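Local coordinates for protein polygalacturonase (Pectobacterium carotovorum subsp. carotovorum, PDB 1BHE) that hydrolyses the alpha-1,4 links between galacturonic acid units inside polygalacturonan, so macerating plant tissue during soft rot, at residues L59-K69 against T108-I119. Numbering follows the deposited sequence.
Sequences LPSGVSLLIDK and TTNSGIYGPGTI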
# COMPACT_ATOMS: atom_id res chain seq x y z
N LEU A 59 16.26 5.17 7.40
CA LEU A 59 16.43 6.38 6.60
C LEU A 59 16.32 7.64 7.44
O LEU A 59 15.24 7.94 7.95
CB LEU A 59 15.35 6.36 5.51
CG LEU A 59 15.47 7.38 4.38
CD1 LEU A 59 16.85 7.35 3.75
CD2 LEU A 59 14.39 7.13 3.33
N PRO A 60 17.40 8.39 7.60
CA PRO A 60 17.42 9.60 8.41
C PRO A 60 16.62 10.73 7.79
O PRO A 60 16.36 10.76 6.58
CB PRO A 60 18.89 9.97 8.54
CG PRO A 60 19.63 8.73 8.13
CD PRO A 60 18.75 8.09 7.07
N SER A 61 16.19 11.67 8.62
CA SER A 61 15.39 12.80 8.18
C SER A 61 16.16 13.66 7.19
O SER A 61 17.33 13.99 7.44
CB SER A 61 15.01 13.70 9.37
OG SER A 61 14.14 14.73 8.92
N GLY A 62 15.53 14.04 6.08
CA GLY A 62 16.16 14.88 5.07
C GLY A 62 17.09 14.15 4.12
O GLY A 62 17.68 14.75 3.22
N VAL A 63 17.30 12.86 4.34
CA VAL A 63 18.18 12.01 3.55
C VAL A 63 17.35 11.07 2.68
O VAL A 63 16.25 10.65 3.03
CB VAL A 63 19.12 11.22 4.47
CG1 VAL A 63 20.01 10.24 3.72
CG2 VAL A 63 19.97 12.17 5.31
N SER A 64 17.88 10.73 1.50
CA SER A 64 17.16 9.87 0.57
C SER A 64 18.03 8.71 0.08
O SER A 64 19.24 8.66 0.30
CB SER A 64 16.71 10.69 -0.65
OG SER A 64 15.79 11.71 -0.31
N LEU A 65 17.38 7.78 -0.61
CA LEU A 65 18.04 6.64 -1.22
C LEU A 65 17.79 6.74 -2.73
O LEU A 65 16.66 7.01 -3.15
CB LEU A 65 17.50 5.30 -0.77
CG LEU A 65 18.32 4.37 0.11
CD1 LEU A 65 17.65 2.99 0.17
CD2 LEU A 65 19.77 4.22 -0.34
N LEU A 66 18.83 6.52 -3.50
CA LEU A 66 18.76 6.57 -4.96
C LEU A 66 19.33 5.26 -5.52
O LEU A 66 20.45 4.90 -5.18
CB LEU A 66 19.57 7.76 -5.48
CG LEU A 66 19.85 7.79 -6.99
CD1 LEU A 66 18.55 7.77 -7.77
CD2 LEU A 66 20.68 9.03 -7.34
N ILE A 67 18.52 4.53 -6.28
CA ILE A 67 18.94 3.22 -6.81
C ILE A 67 19.02 3.31 -8.33
O ILE A 67 18.04 3.64 -8.99
CB ILE A 67 17.95 2.11 -6.42
CG1 ILE A 67 17.57 2.19 -4.94
CG2 ILE A 67 18.52 0.73 -6.74
CD1 ILE A 67 16.44 1.29 -4.52
N ASP A 68 20.19 3.08 -8.90
CA ASP A 68 20.39 3.21 -10.34
C ASP A 68 19.59 2.21 -11.18
O ASP A 68 19.27 1.11 -10.75
CB ASP A 68 21.87 3.01 -10.68
CG ASP A 68 22.79 4.15 -10.36
OD1 ASP A 68 22.37 5.17 -9.78
OD2 ASP A 68 24.00 4.02 -10.69
N LYS A 69 19.36 2.59 -12.44
CA LYS A 69 18.75 1.68 -13.41
C LYS A 69 19.55 0.38 -13.42
O LYS A 69 20.78 0.42 -13.36
CB LYS A 69 18.76 2.23 -14.84
CG LYS A 69 18.58 3.72 -15.02
CD LYS A 69 17.73 4.04 -16.24
CE LYS A 69 17.39 5.52 -16.33
NZ LYS A 69 16.03 5.73 -16.92
N THR A 108 10.71 11.64 9.88
CA THR A 108 11.53 12.27 8.85
C THR A 108 10.76 13.42 8.19
O THR A 108 9.53 13.45 8.16
CB THR A 108 11.96 11.29 7.75
OG1 THR A 108 10.79 10.80 7.06
CG2 THR A 108 12.69 10.10 8.35
N THR A 109 11.53 14.35 7.64
CA THR A 109 10.98 15.49 6.91
C THR A 109 11.75 15.58 5.60
O THR A 109 12.99 15.57 5.61
CB THR A 109 11.08 16.81 7.68
OG1 THR A 109 10.34 16.73 8.91
CG2 THR A 109 10.55 17.98 6.86
N ASN A 110 11.08 15.60 4.46
CA ASN A 110 11.74 15.68 3.16
C ASN A 110 12.66 14.50 2.88
O ASN A 110 13.74 14.68 2.29
CB ASN A 110 12.52 17.00 3.03
CG ASN A 110 11.62 18.22 3.16
OD1 ASN A 110 10.48 18.21 2.72
ND2 ASN A 110 12.15 19.28 3.77
N SER A 111 12.28 13.28 3.27
CA SER A 111 13.09 12.10 2.98
C SER A 111 12.46 11.39 1.78
O SER A 111 11.27 11.61 1.49
CB SER A 111 13.17 11.14 4.17
OG SER A 111 13.95 11.71 5.22
N GLY A 112 13.23 10.52 1.12
CA GLY A 112 12.64 9.89 -0.07
C GLY A 112 13.42 8.70 -0.61
O GLY A 112 14.53 8.42 -0.18
N ILE A 113 12.79 7.97 -1.51
CA ILE A 113 13.35 6.77 -2.16
C ILE A 113 13.14 6.93 -3.66
O ILE A 113 12.02 7.20 -4.10
CB ILE A 113 12.67 5.50 -1.65
CG1 ILE A 113 13.05 5.21 -0.19
CG2 ILE A 113 12.99 4.29 -2.52
CD1 ILE A 113 12.13 4.20 0.47
N TYR A 114 14.22 6.88 -4.43
CA TYR A 114 14.20 7.16 -5.86
C TYR A 114 14.81 6.03 -6.68
O TYR A 114 15.78 5.41 -6.22
CB TYR A 114 15.02 8.45 -6.14
CG TYR A 114 14.48 9.68 -5.45
CD1 TYR A 114 14.76 9.94 -4.11
CD2 TYR A 114 13.63 10.56 -6.11
CE1 TYR A 114 14.19 11.02 -3.45
CE2 TYR A 114 13.07 11.65 -5.47
CZ TYR A 114 13.35 11.87 -4.14
OH TYR A 114 12.80 12.96 -3.50
N GLY A 115 14.28 5.76 -7.86
CA GLY A 115 14.82 4.75 -8.77
C GLY A 115 15.57 5.41 -9.94
O GLY A 115 16.25 6.41 -9.74
N PRO A 116 15.55 4.77 -11.10
CA PRO A 116 14.68 3.67 -11.43
C PRO A 116 15.15 2.25 -11.22
O PRO A 116 14.65 1.33 -11.88
CB PRO A 116 14.39 3.90 -12.93
CG PRO A 116 15.69 4.42 -13.44
CD PRO A 116 16.26 5.26 -12.32
N GLY A 117 16.00 2.04 -10.23
CA GLY A 117 16.37 0.71 -9.77
C GLY A 117 15.17 0.04 -9.10
O GLY A 117 14.04 0.53 -9.10
N THR A 118 15.43 -1.13 -8.54
CA THR A 118 14.45 -1.99 -7.90
C THR A 118 14.76 -2.32 -6.45
O THR A 118 15.91 -2.47 -6.05
CB THR A 118 14.44 -3.33 -8.68
OG1 THR A 118 14.08 -3.07 -10.05
CG2 THR A 118 13.48 -4.34 -8.10
N ILE A 119 13.70 -2.46 -5.66
CA ILE A 119 13.77 -2.94 -4.29
C ILE A 119 13.04 -4.29 -4.31
O ILE A 119 11.87 -4.34 -4.70
CB ILE A 119 13.14 -2.00 -3.25
CG1 ILE A 119 13.88 -0.66 -3.26
CG2 ILE A 119 13.19 -2.64 -1.86
CD1 ILE A 119 13.26 0.42 -2.40
O HOH W 1 15.52 16.36 1.23
O HOH W 2 13.30 13.37 -0.85
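The Y114 ring meets the neighbouring strand with its edge: L65 O and a water lie there in the ring plane, and S64 OG stands near that plane, 3.6 Å from Y114 CE1. The water, 2.7 Å from Y114 OH, also hydrogen-bonds S64 OG. T163 and Y165 of strand 162-165, which pairs with 112-114 on the next coil, touch the tyrosine side chain too. Strands 64-67 and 112-114 lie on successive coils of the right-handed parallel beta-helix of family 28 glycosyl hydrolases and run parallel, 6° apart. L65 N donates to G112 O, L65 O accepts from Y114 N (2.8 Å), and I67 N returns to Y114 O. The L66 side chain crosses that of Y114 at about a right angle, its CD1 against Y114 CB and near G115 O. Past the strands, the chain turns at a cis peptide before P116, and G117 N donates to I67 O from above the carbonyl plane. There I67 CD1 packs tightly on I119 CG1 (3.5 Å), while K69 lays its aliphatic chain against P116 CG. At the other end, P60 to V63 form a type II turn. S61 OG accepts from T109 N at 2.9 Å. A chi1 of -69° places S111 OG between P60 O, to which it donates at 2.9 Å, and G62 N, from which it accepts a weak bond; P60 O receives S111 OG and V63 N on opposite faces of its carbonyl plane.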